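Local coordinates for protein mycobacterial cidal antitoxin MbcA (Mycobacterium tuberculosis, PDB 6FKG) that neutralizes its cognate NAD+ phosphorylase toxin MbcT by blocking access to the toxin active site, as the antitoxin of a type II toxin-antitoxin system, at residues 14-19 against 56-61; 19-24 against 77-82; 62-67 against 101-106. All blocks are in the same frame, centred on the assembly; numbering follows the deposited sequence.

Contact 1: residues 14-19 against 56-61; sequences GAIERL and IELAYV
Ala15 and Ala59 meet methyl to methyl, CB of Ala15 lying 3.9 Å from CB of Ala59, and because neither carries anything larger the two helices come close: the CA atoms of Ala15 and Ala59 are 5.4 Å apart. The carbonyl of Ala59 shares in this approach, its O 4.0 Å from Ala15 CB. Beside the alanine pair, the side-chain ends of Ile16 and Leu58 come nearer than their CB directions suggest. Ile16 sends CG1 anti to its carbonyl carbon (chi1 -64°), and with chi2 at -47° CD1 reaches Leu58, 3.7 Å from Leu58 CD2 and 3.8 Å from Leu58 CG. The two side chains run roughly perpendicular, and the end methyl of Ile16 meets the CG-CD2 arm of the leucine. Val26 of helix 23-30 touches both of them. At the margin, Arg18 forms a salt bridge with Asp63, a turn beyond Ala59, while Tyr60 is directed away from helix 7-19; Tyr60 OH and His133 NE2 of an MbcT chain are hydrogen-bonded. This is helix-helix packing through small residues, in the buried centre of an all-helical antitoxin whose helix 52-65 has one side in its own core and another against the toxin.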
loop_
_atom_site.group_PDB
_atom_site.type_symbol
_atom_site.label_atom_id
_atom_site.label_comp_id
_atom_site.label_asym_id
_atom_site.label_seq_id
_atom_site.Cartn_x
_atom_site.Cartn_y
_atom_site.Cartn_z
ATOM N N GLY C 14 33.065 12.472 15.731
ATOM C CA GLY C 14 34.270 11.673 15.893
ATOM C C GLY C 14 34.267 10.459 14.986
ATOM O O GLY C 14 35.281 10.146 14.349
ATOM N N ALA C 15 33.125 9.776 14.918
ATOM C CA ALA C 15 32.976 8.622 14.038
ATOM C C ALA C 15 33.193 9.016 12.565
ATOM O O ALA C 15 33.900 8.326 11.834
ATOM C CB ALA C 15 31.598 7.977 14.228
ATOM N N ILE C 16 32.602 10.133 12.148
ATOM C CA ILE C 16 32.768 10.645 10.778
ATOM C C ILE C 16 34.217 10.971 10.429
ATOM O O ILE C 16 34.714 10.607 9.361
ATOM C CB ILE C 16 31.929 11.926 10.547
ATOM C CG1 ILE C 16 30.439 11.616 10.664
ATOM C CG2 ILE C 16 32.248 12.560 9.180
ATOM C CD1 ILE C 16 30.011 10.399 9.892
ATOM N N GLU C 17 34.886 11.681 11.326
ATOM C CA GLU C 17 36.234 12.141 11.055
ATOM C C GLU C 17 37.210 10.973 11.005
ATOM O O GLU C 17 38.168 10.990 10.224
ATOM C CB GLU C 17 36.667 13.173 12.098
ATOM C CG GLU C 17 35.922 14.497 11.982
ATOM C CD GLU C 17 35.898 15.045 10.553
ATOM O OE1 GLU C 17 36.966 15.079 9.899
ATOM O OE2 GLU C 17 34.804 15.438 10.087
ATOM N N ARG C 18 36.966 9.954 11.827
ATOM C CA ARG C 18 37.847 8.788 11.842
ATOM C C ARG C 18 37.792 8.051 10.502
ATOM O O ARG C 18 38.769 7.446 10.078
ATOM C CB ARG C 18 37.489 7.847 12.997
ATOM C CG ARG C 18 37.993 8.339 14.351
ATOM C CD ARG C 18 37.836 7.294 15.445
ATOM N NE ARG C 18 36.435 7.014 15.752
ATOM C CZ ARG C 18 35.705 7.710 16.618
ATOM N NH1 ARG C 18 36.238 8.740 17.267
ATOM N NH2 ARG C 18 34.438 7.377 16.837
ATOM N N LEU C 19 36.651 8.132 9.830
ATOM C CA LEU C 19 36.481 7.488 8.532
ATOM C C LEU C 19 36.943 8.401 7.392
ATOM O O LEU C 19 37.136 7.954 6.266
ATOM C CB LEU C 19 35.021 7.092 8.340
ATOM C CG LEU C 19 34.555 6.381 7.068
ATOM C CD1 LEU C 19 35.334 5.113 6.843
ATOM C CD2 LEU C 19 33.051 6.080 7.192
ATOM N N ILE C 56 23.082 9.297 12.649
ATOM C CA ILE C 56 23.400 8.331 13.684
ATOM C C ILE C 56 23.679 6.968 13.069
ATOM O O ILE C 56 24.623 6.273 13.469
ATOM C CB ILE C 56 22.267 8.226 14.712
ATOM C CG1 ILE C 56 22.150 9.554 15.455
ATOM C CG2 ILE C 56 22.521 7.070 15.667
ATOM C CD1 ILE C 56 20.839 9.723 16.204
ATOM N N GLU C 57 22.880 6.590 12.077
ATOM C CA GLU C 57 23.085 5.308 11.419
ATOM C C GLU C 57 24.449 5.269 10.716
ATOM O O GLU C 57 25.154 4.261 10.745
ATOM C CB GLU C 57 21.948 5.037 10.443
ATOM C CG GLU C 57 20.629 4.775 11.188
ATOM C CD GLU C 57 19.405 4.899 10.306
ATOM O OE1 GLU C 57 19.549 5.229 9.115
ATOM O OE2 GLU C 57 18.285 4.666 10.806
ATOM N N LEU C 58 24.822 6.380 10.111
ATOM C CA LEU C 58 26.139 6.481 9.473
ATOM C C LEU C 58 27.271 6.351 10.498
ATOM O O LEU C 58 28.284 5.692 10.239
ATOM C CB LEU C 58 26.252 7.802 8.725
ATOM C CG LEU C 58 27.592 8.079 8.048
ATOM C CD1 LEU C 58 27.960 6.966 7.044
ATOM C CD2 LEU C 58 27.548 9.457 7.362
ATOM N N ALA C 59 27.100 6.975 11.664
ATOM C CA ALA C 59 28.068 6.827 12.753
ATOM C C ALA C 59 28.175 5.367 13.214
ATOM O O ALA C 59 29.287 4.864 13.421
ATOM C CB ALA C 59 27.699 7.751 13.938
ATOM N N TYR C 60 27.040 4.674 13.362
ATOM C CA TYR C 60 27.082 3.227 13.637
ATOM C C TYR C 60 27.979 2.497 12.647
ATOM O O TYR C 60 28.821 1.680 13.025
ATOM C CB TYR C 60 25.706 2.574 13.543
ATOM C CG TYR C 60 24.700 2.994 14.593
ATOM C CD1 TYR C 60 25.096 3.591 15.785
ATOM C CD2 TYR C 60 23.344 2.808 14.368
ATOM C CE1 TYR C 60 24.156 3.978 16.737
ATOM C CE2 TYR C 60 22.402 3.191 15.305
ATOM C CZ TYR C 60 22.808 3.777 16.484
ATOM O OH TYR C 60 21.845 4.153 17.399
ATOM N N VAL C 61 27.739 2.759 11.368
ATOM C CA VAL C 61 28.440 2.043 10.315
ATOM C C VAL C 61 29.926 2.384 10.307
ATOM O O VAL C 61 30.771 1.491 10.191
ATOM C CB VAL C 61 27.811 2.337 8.944
ATOM C CG1 VAL C 61 28.716 1.863 7.844
ATOM C CG2 VAL C 61 26.449 1.628 8.838
#

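Contact 2: residues 19-24 against 77-82; sequences LGLTYE and WMFSPN
Leu19 and Met78 are the closest backbone points of two chain turns, yet their CA atoms stand 9.5 Å apart, so side chains alone bridge them. On one side the chain leaves helix 7-19 at Gly20, whose positive phi of 79° favours glycine, and enters helix 23-30 after the N-cap Thr22; on the other it runs off the end of helix 71-78 into an extended 80-82. Leu19 holds CG anti to the backbone N, and its CD2 reaches Met78 CG at 4.0 Å. Met78 bends at both chi2 and chi3, folding its sulfur end back toward Leu58 and Val61 of helix 52-65. The pairing thus joins the turn between helices 7-19 and 23-30 of the all-helical fold to the end of helix 71-78, which lies in the family's C-terminal toxin-binding region. Leu21 makes the second bridge: its CD2 sits near the ring plane at the edge of Phe79, 3.8 Å from both CE2 and CZ of Phe79. One face of that ring is lined by Met78 CB, 3.9 Å above its plane and displaced toward the rim. Ala91 of helix 90-95 touches Phe79 as well as Met78, and Leu19 O accepts a hydrogen bond from Asn75 ND2.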
loop_
_atom_site.group_PDB
_atom_site.type_symbol
_atom_site.label_atom_id
_atom_site.label_comp_id
_atom_site.label_asym_id
_atom_site.label_seq_id
_atom_site.Cartn_x
_atom_site.Cartn_y
_atom_site.Cartn_z
ATOM N N LEU C 19 36.651 8.132 9.830
ATOM C CA LEU C 19 36.481 7.488 8.532
ATOM C C LEU C 19 36.943 8.401 7.392
ATOM O O LEU C 19 37.136 7.954 6.266
ATOM C CB LEU C 19 35.021 7.092 8.340
ATOM C CG LEU C 19 34.555 6.381 7.068
ATOM C CD1 LEU C 19 35.334 5.113 6.843
ATOM C CD2 LEU C 19 33.051 6.080 7.192
ATOM N N GLY C 20 37.112 9.684 7.690
ATOM C CA GLY C 20 37.633 10.631 6.711
ATOM C C GLY C 20 36.631 11.115 5.681
ATOM O O GLY C 20 37.012 11.590 4.606
ATOM N N LEU C 21 35.341 11.001 5.993
ATOM C CA LEU C 21 34.319 11.487 5.079
ATOM C C LEU C 21 34.359 13.005 4.963
ATOM O O LEU C 21 34.683 13.710 5.919
ATOM C CB LEU C 21 32.931 11.047 5.535
ATOM C CG LEU C 21 32.740 9.531 5.654
ATOM C CD1 LEU C 21 31.274 9.217 5.932
ATOM C CD2 LEU C 21 33.237 8.795 4.417
ATOM N N THR C 22 34.038 13.504 3.780
ATOM C CA THR C 22 33.861 14.938 3.598
ATOM C C THR C 22 32.434 15.293 3.978
ATOM O O THR C 22 31.565 14.428 3.960
ATOM C CB THR C 22 34.107 15.369 2.156
ATOM O OG1 THR C 22 33.051 14.858 1.335
ATOM C CG2 THR C 22 35.444 14.824 1.658
ATOM N N TYR C 23 32.183 16.557 4.304
ATOM C CA TYR C 23 30.816 16.970 4.634
ATOM C C TYR C 23 29.904 16.874 3.404
ATOM O O TYR C 23 28.694 16.737 3.535
ATOM C CB TYR C 23 30.808 18.386 5.215
ATOM C CG TYR C 23 31.349 18.444 6.630
ATOM C CD1 TYR C 23 31.059 17.433 7.537
ATOM C CD2 TYR C 23 32.166 19.483 7.050
ATOM C CE1 TYR C 23 31.541 17.464 8.827
ATOM C CE2 TYR C 23 32.659 19.524 8.348
ATOM C CZ TYR C 23 32.336 18.509 9.230
ATOM O OH TYR C 23 32.812 18.519 10.521
ATOM N N GLU C 24 30.478 16.944 2.203
ATOM C CA GLU C 24 29.670 16.733 1.009
ATOM C C GLU C 24 29.213 15.287 0.931
ATOM O O GLU C 24 28.056 15.020 0.590
ATOM C CB GLU C 24 30.424 17.103 -0.265
ATOM C CG GLU C 24 30.684 18.593 -0.414
ATOM C CD GLU C 24 31.736 19.066 0.569
ATOM O OE1 GLU C 24 32.602 18.239 0.917
ATOM O OE2 GLU C 24 31.675 20.226 1.023
ATOM N N TRP C 77 35.793 1.732 0.626
ATOM C CA TRP C 77 34.749 0.694 0.722
ATOM C C TRP C 77 33.333 1.269 0.769
ATOM O O TRP C 77 32.402 0.708 0.178
ATOM C CB TRP C 77 35.002 -0.149 1.970
ATOM C CG TRP C 77 34.120 -1.327 2.170
ATOM C CD1 TRP C 77 34.323 -2.597 1.692
ATOM C CD2 TRP C 77 32.925 -1.382 2.973
ATOM N NE1 TRP C 77 33.309 -3.432 2.137
ATOM C CE2 TRP C 77 32.441 -2.706 2.914
ATOM C CE3 TRP C 77 32.203 -0.430 3.705
ATOM C CZ2 TRP C 77 31.276 -3.111 3.576
ATOM C CZ3 TRP C 77 31.045 -0.837 4.372
ATOM C CH2 TRP C 77 30.600 -2.163 4.304
ATOM N N MET C 78 33.174 2.398 1.459
ATOM C CA MET C 78 31.859 3.028 1.573
ATOM C C MET C 78 31.316 3.407 0.205
ATOM O O MET C 78 30.101 3.383 0.008
ATOM C CB MET C 78 31.915 4.278 2.463
ATOM C CG MET C 78 32.159 3.996 3.924
ATOM S SD MET C 78 30.752 3.196 4.709
ATOM C CE MET C 78 29.502 4.462 4.553
ATOM N N PHE C 79 32.205 3.714 -0.749
ATOM C CA PHE C 79 31.747 4.222 -2.045
ATOM C C PHE C 79 32.012 3.263 -3.198
ATOM O O PHE C 79 31.891 3.627 -4.370
ATOM C CB PHE C 79 32.391 5.589 -2.310
ATOM C CG PHE C 79 32.155 6.557 -1.189
ATOM C CD1 PHE C 79 30.906 7.131 -1.016
ATOM C CD2 PHE C 79 33.157 6.842 -0.270
ATOM C CE1 PHE C 79 30.664 7.988 0.037
ATOM C CE2 PHE C 79 32.925 7.704 0.782
ATOM C CZ PHE C 79 31.678 8.277 0.941
ATOM N N SER C 80 32.344 2.023 -2.860
ATOM C CA SER C 80 32.619 1.018 -3.873
ATOM C C SER C 80 31.434 0.093 -4.031
ATOM O O SER C 80 30.959 -0.473 -3.042
ATOM C CB SER C 80 33.857 0.205 -3.509
ATOM O OG SER C 80 35.000 1.035 -3.402
ATOM N N PRO C 81 30.959 -0.068 -5.274
ATOM C CA PRO C 81 29.951 -1.085 -5.574
ATOM C C PRO C 81 30.428 -2.421 -5.044
ATOM O O PRO C 81 31.542 -2.851 -5.327
ATOM C CB PRO C 81 29.874 -1.074 -7.104
ATOM C CG PRO C 81 30.282 0.323 -7.479
ATOM C CD PRO C 81 31.361 0.684 -6.480
ATOM N N ASN C 82 29.595 -3.050 -4.236
ATOM C CA ASN C 82 29.990 -4.241 -3.507
ATOM C C ASN C 82 29.147 -5.416 -3.986
ATOM O O ASN C 82 27.916 -5.390 -3.857
ATOM C CB ASN C 82 29.817 -3.999 -1.999
ATOM C CG ASN C 82 30.486 -5.057 -1.144
ATOM O OD1 ASN C 82 30.328 -6.246 -1.377
ATOM N ND2 ASN C 82 31.262 -4.617 -0.159
#

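Contact 3: residues 62-67 against 101-106; sequences ADALAE and RVLALI
Ile106 is pressed against the last turn of helix 52-65, and its two branches divide the work. CG2 reaches the backbone of Ala64, 3.5 Å from Ala64 O, and also lies 4.0 Å from Ala64 CB. CG1, set anti to the carbonyl carbon of Ile106 (chi1 -69°), leads CD1 the other way, to 3.9 Å from Leu65 N and 4.0 Å from Leu65 CB. Leu65 runs across this isoleucine at about a right angle, with its CD1 4.1 Å from Ile106 CG1. Leu103 belongs to the same tight centre through a single methyl, CD2 at 3.7 Å from Ala64 CB. The CA atoms of Leu65 and Ile106 are 6.2 Å apart, and the small Ala64 is consistent with that closeness. The pairing fastens helix 52-65 to helix 99-110, and both segments fall within the toxin-binding region of the MbcA/ParS/Xre family. Toward solvent and toxin the packing is looser. Ala64 is itself partly exposed, Ala66 is exposed and directed away from helix 99-110, and Leu103 is also packed on by Arg43 of an MbcT chain. Glu67 starts toward helix 99-110, but its OE1 comes no nearer than 5.4 Å to Ile106 CG2; its carboxylate turns to other partners, OE2 forming a salt bridge with Arg33 of an MbcT chain and a hydrogen bond with Gln160 of another MbcT chain.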
loop_
_atom_site.group_PDB
_atom_site.type_symbol
_atom_site.label_atom_id
_atom_site.label_comp_id
_atom_site.label_asym_id
_atom_site.label_seq_id
_atom_site.Cartn_x
_atom_site.Cartn_y
_atom_site.Cartn_z
ATOM N N ALA C 62 30.243 3.672 10.436
ATOM C CA ALA C 62 31.636 4.102 10.459
ATOM C C ALA C 62 32.403 3.443 11.608
ATOM O O ALA C 62 33.527 2.963 11.429
ATOM C CB ALA C 62 31.719 5.596 10.578
ATOM N N ASP C 63 31.805 3.437 12.792
ATOM C CA ASP C 63 32.462 2.833 13.940
ATOM C C ASP C 63 32.610 1.323 13.763
ATOM O O ASP C 63 33.656 0.767 14.089
ATOM C CB ASP C 63 31.701 3.140 15.223
ATOM C CG ASP C 63 32.088 4.478 15.821
ATOM O OD1 ASP C 63 33.136 5.040 15.420
ATOM O OD2 ASP C 63 31.342 4.965 16.693
ATOM N N ALA C 64 31.574 0.665 13.248
ATOM C CA ALA C 64 31.623 -0.790 13.046
ATOM C C ALA C 64 32.703 -1.151 12.023
ATOM O O ALA C 64 33.479 -2.099 12.205
ATOM C CB ALA C 64 30.277 -1.320 12.590
ATOM N N LEU C 65 32.727 -0.390 10.943
ATOM C CA LEU C 65 33.643 -0.655 9.832
ATOM C C LEU C 65 35.112 -0.611 10.264
ATOM O O LEU C 65 35.951 -1.302 9.691
ATOM C CB LEU C 65 33.377 0.351 8.706
ATOM C CG LEU C 65 34.068 0.143 7.365
ATOM C CD1 LEU C 65 33.743 -1.232 6.786
ATOM C CD2 LEU C 65 33.659 1.252 6.399
ATOM N N ALA C 66 35.418 0.163 11.303
ATOM C CA ALA C 66 36.806 0.295 11.768
ATOM C C ALA C 66 37.342 -1.024 12.315
ATOM O O ALA C 66 38.551 -1.241 12.381
ATOM C CB ALA C 66 36.917 1.407 12.835
ATOM N N GLU C 67 36.445 -1.919 12.710
ATOM C CA GLU C 67 36.880 -3.217 13.199
ATOM C C GLU C 67 37.492 -4.091 12.096
ATOM O O GLU C 67 38.259 -5.002 12.380
ATOM C CB GLU C 67 35.710 -3.967 13.856
ATOM C CG GLU C 67 36.175 -5.188 14.658
ATOM C CD GLU C 67 35.027 -6.011 15.255
ATOM O OE1 GLU C 67 33.849 -5.684 14.988
ATOM O OE2 GLU C 67 35.316 -6.986 15.997
ATOM N N ARG C 101 21.642 -3.803 7.009
ATOM C CA ARG C 101 22.264 -4.772 6.104
ATOM C C ARG C 101 23.761 -4.546 6.039
ATOM O O ARG C 101 24.548 -5.495 5.959
ATOM C CB ARG C 101 21.663 -4.673 4.691
ATOM C CG ARG C 101 22.280 -5.658 3.677
ATOM C CD ARG C 101 21.432 -6.905 3.540
ATOM N NE ARG C 101 22.044 -7.965 2.738
ATOM C CZ ARG C 101 22.160 -7.951 1.409
ATOM N NH1 ARG C 101 21.723 -6.909 0.697
ATOM N NH2 ARG C 101 22.734 -8.978 0.785
ATOM N N VAL C 102 24.158 -3.275 6.037
ATOM C CA VAL C 102 25.576 -2.925 6.028
ATOM C C VAL C 102 26.271 -3.404 7.309
ATOM O O VAL C 102 27.367 -3.958 7.267
ATOM C CB VAL C 102 25.772 -1.401 5.864
ATOM C CG1 VAL C 102 27.257 -1.060 5.858
ATOM C CG2 VAL C 102 25.083 -0.910 4.583
ATOM N N LEU C 103 25.644 -3.177 8.460
ATOM C CA LEU C 103 26.180 -3.684 9.724
ATOM C C LEU C 103 26.285 -5.209 9.724
ATOM O O LEU C 103 27.240 -5.775 10.281
ATOM C CB LEU C 103 25.309 -3.237 10.908
ATOM C CG LEU C 103 25.306 -1.728 11.194
ATOM C CD1 LEU C 103 24.406 -1.413 12.406
ATOM C CD2 LEU C 103 26.736 -1.218 11.421
ATOM N N ALA C 104 25.301 -5.871 9.119
ATOM C CA ALA C 104 25.322 -7.329 9.051
ATOM C C ALA C 104 26.500 -7.799 8.187
ATOM O O ALA C 104 27.226 -8.737 8.568
ATOM C CB ALA C 104 23.978 -7.876 8.515
ATOM N N LEU C 105 26.717 -7.144 7.044
ATOM C CA LEU C 105 27.888 -7.479 6.217
ATOM C C LEU C 105 29.206 -7.269 7.002
ATOM O O LEU C 105 30.092 -8.115 6.972
ATOM C CB LEU C 105 27.900 -6.657 4.915
ATOM C CG LEU C 105 29.173 -6.788 4.057
ATOM C CD1 LEU C 105 29.487 -8.242 3.753
ATOM C CD2 LEU C 105 29.054 -5.996 2.756
ATOM N N ILE C 106 29.325 -6.166 7.735
ATOM C CA ILE C 106 30.532 -5.911 8.530
ATOM C C ILE C 106 30.749 -7.009 9.576
ATOM O O ILE C 106 31.871 -7.485 9.790
ATOM C CB ILE C 106 30.460 -4.510 9.179
ATOM C CG1 ILE C 106 30.586 -3.448 8.079
ATOM C CG2 ILE C 106 31.523 -4.328 10.266
ATOM C CD1 ILE C 106 30.147 -2.031 8.523
#

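In the fold
All three contacts are apolar core contacts, with Phe79 and Ala64 the partly exposed members of contacts 2 and 3. The centre of contact 1 is about 5 Å from the centre of the chain, against about 8 Å for that of contact 2 and 9 Å for that of contact 3. Contacts 1 and 3 both use helix 52-65, at successive turns, and bring helix backbones close through alanines; contact 2 instead spans widely separated turns with long side chains and an aromatic ring. Leu19 lies in segments of contacts 1 and 2 but touches the partner only in contact 2. Ala62 packs on Leu19 and Ala15 O; Trp77 packs on Leu65, Val102 and Leu105, joining contacts 2 and 3.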